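Local atomic coordinates of DspB (Aggregatibacter actinomycetemcomitans, PDB entry 1YHT), a protein that probably hydrolyses terminal N-acetylhexosamine residues of glycans as a family 20 glycoside hydrolase, releasing cells from biofilms. Residues N59-R70 with N84-Y94. Residues are numbered along the deposited sequence; the frame is centred on the assembly and turned at random.
Sequences NYAIESHLLNQR and NPYTGKPFLSY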
loop_
_atom_site.group_PDB
_atom_site.type_symbol
_atom_site.label_atom_id
_atom_site.label_comp_id
_atom_site.label_asym_id
_atom_site.label_seq_id
_atom_site.Cartn_x
_atom_site.Cartn_y
_atom_site.Cartn_z
ATOM N N ASN A 59 11.770 1.535 6.067
ATOM C CA ASN A 59 12.452 0.373 5.525
ATOM C C ASN A 59 11.982 -0.006 4.115
ATOM O O ASN A 59 10.928 0.446 3.654
ATOM C CB ASN A 59 12.240 -0.811 6.481
ATOM C CG ASN A 59 13.174 -1.993 6.217
ATOM O OD1 ASN A 59 14.280 -1.857 5.679
ATOM N ND2 ASN A 59 12.748 -3.151 6.659
ATOM N N TYR A 60 12.835 -0.784 3.437
ATOM C CA TYR A 60 12.533 -1.441 2.168
ATOM C C TYR A 60 12.738 -2.921 2.526
ATOM O O TYR A 60 13.877 -3.374 2.677
ATOM C CB TYR A 60 13.556 -1.008 1.072
ATOM C CG TYR A 60 13.284 -1.599 -0.271
ATOM C CD1 TYR A 60 12.390 -0.982 -1.141
ATOM C CD2 TYR A 60 13.862 -2.813 -0.658
ATOM C CE1 TYR A 60 12.098 -1.533 -2.397
ATOM C CE2 TYR A 60 13.564 -3.398 -1.895
ATOM C CZ TYR A 60 12.677 -2.716 -2.768
ATOM O OH TYR A 60 12.330 -3.234 -3.966
ATOM N N ALA A 61 11.645 -3.665 2.640
ATOM C CA ALA A 61 11.648 -4.923 3.363
ATOM C C ALA A 61 11.777 -6.199 2.516
ATOM O O ALA A 61 11.391 -7.278 2.977
ATOM C CB ALA A 61 10.404 -5.008 4.217
ATOM N N ILE A 62 12.326 -6.089 1.306
ATOM C CA ILE A 62 12.640 -7.252 0.471
ATOM C C ILE A 62 14.014 -7.126 -0.111
ATOM O O ILE A 62 14.557 -6.041 -0.225
ATOM C CB ILE A 62 11.599 -7.481 -0.693
ATOM C CG1 ILE A 62 11.658 -6.368 -1.743
ATOM C CG2 ILE A 62 10.228 -7.543 -0.107
ATOM C CD1 ILE A 62 10.535 -6.472 -2.809
ATOM N N GLU A 63 14.547 -8.267 -0.529
ATOM C CA GLU A 63 15.818 -8.337 -1.170
ATOM C C GLU A 63 15.818 -7.581 -2.509
ATOM O O GLU A 63 14.783 -7.504 -3.222
ATOM C CB GLU A 63 16.214 -9.804 -1.375
ATOM C CG GLU A 63 17.618 -10.003 -1.886
ATOM C CD GLU A 63 18.194 -11.408 -1.689
ATOM O OE1 GLU A 63 17.491 -12.375 -1.281
ATOM O OE2 GLU A 63 19.402 -11.505 -1.897
ATOM N N SER A 64 16.996 -7.070 -2.870
ATOM C CA SER A 64 17.154 -6.263 -4.095
ATOM C C SER A 64 18.584 -6.317 -4.640
ATOM O O SER A 64 19.529 -5.985 -3.920
ATOM C CB SER A 64 16.828 -4.792 -3.839
ATOM O OG SER A 64 17.021 -4.019 -5.030
ATOM N N HIS A 65 18.718 -6.732 -5.902
ATOM C CA HIS A 65 19.968 -6.519 -6.660
ATOM C C HIS A 65 20.219 -5.020 -6.930
ATOM O O HIS A 65 21.292 -4.509 -6.700
ATOM C CB HIS A 65 19.907 -7.245 -8.018
ATOM C CG HIS A 65 20.275 -8.698 -7.975
ATOM N ND1 HIS A 65 19.534 -9.642 -7.298
ATOM C CD2 HIS A 65 21.271 -9.372 -8.605
ATOM C CE1 HIS A 65 20.095 -10.832 -7.470
ATOM N NE2 HIS A 65 21.171 -10.691 -8.243
ATOM N N LEU A 66 19.189 -4.319 -7.409
ATOM C CA LEU A 66 19.347 -2.901 -7.802
ATOM C C LEU A 66 19.754 -1.997 -6.645
ATOM O O LEU A 66 20.572 -1.063 -6.811
ATOM C CB LEU A 66 18.039 -2.389 -8.452
ATOM C CG LEU A 66 17.872 -2.463 -9.975
ATOM C CD1 LEU A 66 18.125 -3.777 -10.499
ATOM C CD2 LEU A 66 16.465 -2.071 -10.361
ATOM N N LEU A 67 19.170 -2.232 -5.473
ATOM C CA LEU A 67 19.517 -1.462 -4.273
ATOM C C LEU A 67 20.618 -2.116 -3.435
ATOM O O LEU A 67 20.995 -1.598 -2.406
ATOM C CB LEU A 67 18.289 -1.192 -3.432
ATOM C CG LEU A 67 17.111 -0.596 -4.208
ATOM C CD1 LEU A 67 15.904 -0.586 -3.349
ATOM C CD2 LEU A 67 17.387 0.800 -4.728
ATOM N N ASN A 68 21.131 -3.237 -3.924
ATOM C CA ASN A 68 22.201 -4.003 -3.318
ATOM C C ASN A 68 21.955 -4.340 -1.820
ATOM O O ASN A 68 22.726 -3.964 -0.955
ATOM C CB ASN A 68 23.589 -3.343 -3.537
ATOM C CG ASN A 68 24.720 -4.283 -3.212
ATOM O OD1 ASN A 68 24.519 -5.492 -3.139
ATOM N ND2 ASN A 68 25.927 -3.745 -3.017
ATOM N N GLN A 69 20.823 -4.988 -1.563
ATOM C CA GLN A 69 20.412 -5.469 -0.265
ATOM C C GLN A 69 20.266 -6.943 -0.456
ATOM O O GLN A 69 19.235 -7.426 -0.965
ATOM C CB GLN A 69 19.071 -4.837 0.162
ATOM C CG GLN A 69 18.547 -5.432 1.464
ATOM C CD GLN A 69 17.532 -4.554 2.141
ATOM O OE1 GLN A 69 17.894 -3.759 3.016
ATOM N NE2 GLN A 69 16.238 -4.708 1.753
ATOM N N ARG A 70 21.328 -7.668 -0.135
ATOM C CA ARG A 70 21.447 -9.048 -0.520
ATOM C C ARG A 70 21.514 -9.947 0.729
ATOM O O ARG A 70 22.139 -9.607 1.762
ATOM C CB ARG A 70 22.662 -9.248 -1.428
ATOM C CG ARG A 70 22.638 -8.530 -2.817
ATOM C CD ARG A 70 21.416 -8.847 -3.678
ATOM N NE ARG A 70 21.074 -10.259 -3.770
ATOM C CZ ARG A 70 21.699 -11.158 -4.531
ATOM N NH1 ARG A 70 22.745 -10.809 -5.266
ATOM N NH2 ARG A 70 21.308 -12.428 -4.541
ATOM N N ASN A 84 19.795 -6.357 7.290
ATOM C CA ASN A 84 20.796 -5.606 6.537
ATOM C C ASN A 84 21.761 -4.964 7.559
ATOM O O ASN A 84 21.330 -4.153 8.342
ATOM C CB ASN A 84 20.103 -4.539 5.670
ATOM C CG ASN A 84 21.098 -3.678 4.882
ATOM O OD1 ASN A 84 22.189 -3.373 5.378
ATOM N ND2 ASN A 84 20.734 -3.298 3.663
ATOM N N PRO A 85 23.051 -5.343 7.568
ATOM C CA PRO A 85 23.863 -4.801 8.649
ATOM C C PRO A 85 24.091 -3.278 8.552
ATOM O O PRO A 85 24.480 -2.702 9.537
ATOM C CB PRO A 85 25.192 -5.554 8.519
ATOM C CG PRO A 85 25.284 -5.894 7.057
ATOM C CD PRO A 85 23.829 -6.233 6.690
ATOM N N TYR A 86 23.895 -2.656 7.385
ATOM C CA TYR A 86 24.078 -1.208 7.275
ATOM C C TYR A 86 22.884 -0.445 7.798
ATOM O O TYR A 86 23.036 0.524 8.529
ATOM C CB TYR A 86 24.362 -0.729 5.841
ATOM C CG TYR A 86 24.812 0.745 5.816
ATOM C CD1 TYR A 86 26.087 1.095 6.273
ATOM C CD2 TYR A 86 23.969 1.774 5.383
ATOM C CE1 TYR A 86 26.532 2.423 6.279
ATOM C CE2 TYR A 86 24.399 3.111 5.378
ATOM C CZ TYR A 86 25.690 3.432 5.831
ATOM O OH TYR A 86 26.186 4.743 5.854
ATOM N N THR A 87 21.686 -0.880 7.423
ATOM C CA THR A 87 20.488 -0.205 7.861
ATOM C C THR A 87 20.014 -0.715 9.185
ATOM O O THR A 87 19.231 -0.065 9.856
ATOM C CB THR A 87 19.358 -0.362 6.820
ATOM O OG1 THR A 87 18.945 -1.737 6.758
ATOM C CG2 THR A 87 19.830 0.093 5.489
ATOM N N GLY A 88 20.469 -1.895 9.560
ATOM C CA GLY A 88 19.992 -2.552 10.765
ATOM C C GLY A 88 18.542 -3.043 10.695
ATOM O O GLY A 88 17.940 -3.348 11.732
ATOM N N LYS A 89 17.993 -3.156 9.489
ATOM C CA LYS A 89 16.546 -3.470 9.305
ATOM C C LYS A 89 16.383 -4.790 8.578
ATOM O O LYS A 89 17.290 -5.161 7.851
ATOM C CB LYS A 89 15.906 -2.420 8.419
ATOM C CG LYS A 89 15.905 -1.056 8.939
ATOM C CD LYS A 89 15.295 -1.003 10.304
ATOM C CE LYS A 89 14.885 0.438 10.607
ATOM N NZ LYS A 89 15.052 0.677 12.067
ATOM N N PRO A 90 15.246 -5.500 8.797
ATOM C CA PRO A 90 14.994 -6.789 8.165
ATOM C C PRO A 90 14.513 -6.751 6.730
ATOM O O PRO A 90 13.932 -5.768 6.296
ATOM C CB PRO A 90 13.918 -7.401 9.051
ATOM C CG PRO A 90 13.158 -6.197 9.577
ATOM C CD PRO A 90 14.200 -5.165 9.790
ATOM N N PHE A 91 14.797 -7.814 5.990
ATOM C CA PHE A 91 14.186 -7.954 4.666
ATOM C C PHE A 91 13.942 -9.403 4.339
ATOM O O PHE A 91 14.607 -10.318 4.862
ATOM C CB PHE A 91 15.018 -7.244 3.611
ATOM C CG PHE A 91 16.380 -7.839 3.411
ATOM C CD1 PHE A 91 16.579 -8.804 2.419
ATOM C CD2 PHE A 91 17.467 -7.438 4.183
ATOM C CE1 PHE A 91 17.848 -9.351 2.194
ATOM C CE2 PHE A 91 18.724 -7.985 3.958
ATOM C CZ PHE A 91 18.906 -8.952 2.969
ATOM N N LEU A 92 12.960 -9.637 3.479
ATOM C CA LEU A 92 12.648 -10.997 3.014
ATOM C C LEU A 92 13.612 -11.351 1.928
ATOM O O LEU A 92 13.770 -10.588 0.960
ATOM C CB LEU A 92 11.200 -11.082 2.500
ATOM C CG LEU A 92 10.120 -10.957 3.557
ATOM C CD1 LEU A 92 8.738 -10.702 2.925
ATOM C CD2 LEU A 92 10.094 -12.161 4.523
ATOM N N SER A 93 14.235 -12.521 2.036
ATOM C CA SER A 93 15.078 -13.005 0.979
ATOM C C SER A 93 14.229 -13.438 -0.209
ATOM O O SER A 93 13.043 -13.715 -0.075
ATOM C CB SER A 93 15.922 -14.204 1.445
ATOM O OG SER A 93 15.109 -15.362 1.536
ATOM N N TYR A 94 14.865 -13.542 -1.370
ATOM C CA TYR A 94 14.192 -14.078 -2.554
ATOM C C TYR A 94 13.652 -15.517 -2.344
ATOM O O TYR A 94 12.587 -15.850 -2.827
ATOM C CB TYR A 94 15.144 -14.141 -3.733
ATOM C CG TYR A 94 15.660 -12.827 -4.251
ATOM C CD1 TYR A 94 14.811 -11.724 -4.471
ATOM C CD2 TYR A 94 16.996 -12.694 -4.583
ATOM C CE1 TYR A 94 15.313 -10.532 -4.976
ATOM C CE2 TYR A 94 17.499 -11.480 -5.122
ATOM C CZ TYR A 94 16.647 -10.417 -5.290
ATOM O OH TYR A 94 17.200 -9.233 -5.815
HETATM O O HOH W 1 16.936 -2.115 4.896
#
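Gln69 lies flat over the ring of Phe91. Its CB extends toward segment 84-94; CG stands anti to the backbone N (chi1 174°), and with the chain extended beyond it the amide is laid along the ring. CG sits over the face of the Phe91 ring, 3.5 Å from its centroid and 12° off the normal, a CH-pi contact. Beyond it the amide stacks on the ring, the two planes only 5° apart, with Gln69 CD 3.5 Å from Phe91 CD2. At the tip NE2 donates to two carbonyls of its own segment, Tyr60 O and Ile62 O, both in the amide plane, while OE1 accepts from Asn84 ND2 at 2.9 Å, in the carbonyl plane on a lone pair. A water that also donates to OE1 links it to Asn59 OD1 and Thr87 OG1, so both ends of the buried amide are bonded and its rotation is fixed. This loop follows strand 49-53 of the TIM barrel; the single bridge Ile62 with Leu92 joins it to the chain just past strand 90-91, an outer strand of a small antiparallel sheet. Further along, Glu63 CG covers one face of the Tyr94 ring, and the carboxylate stacks nearly parallel to it. Glu63 OE1 accepts from Tyr94 N at 2.9 Å; OE2 takes the salt bridge from Arg70 NE and a bond from Ala71 N. Tyr94 OH and His65 ND1 share a nearly straight hydrogen bond of 2.8 Å.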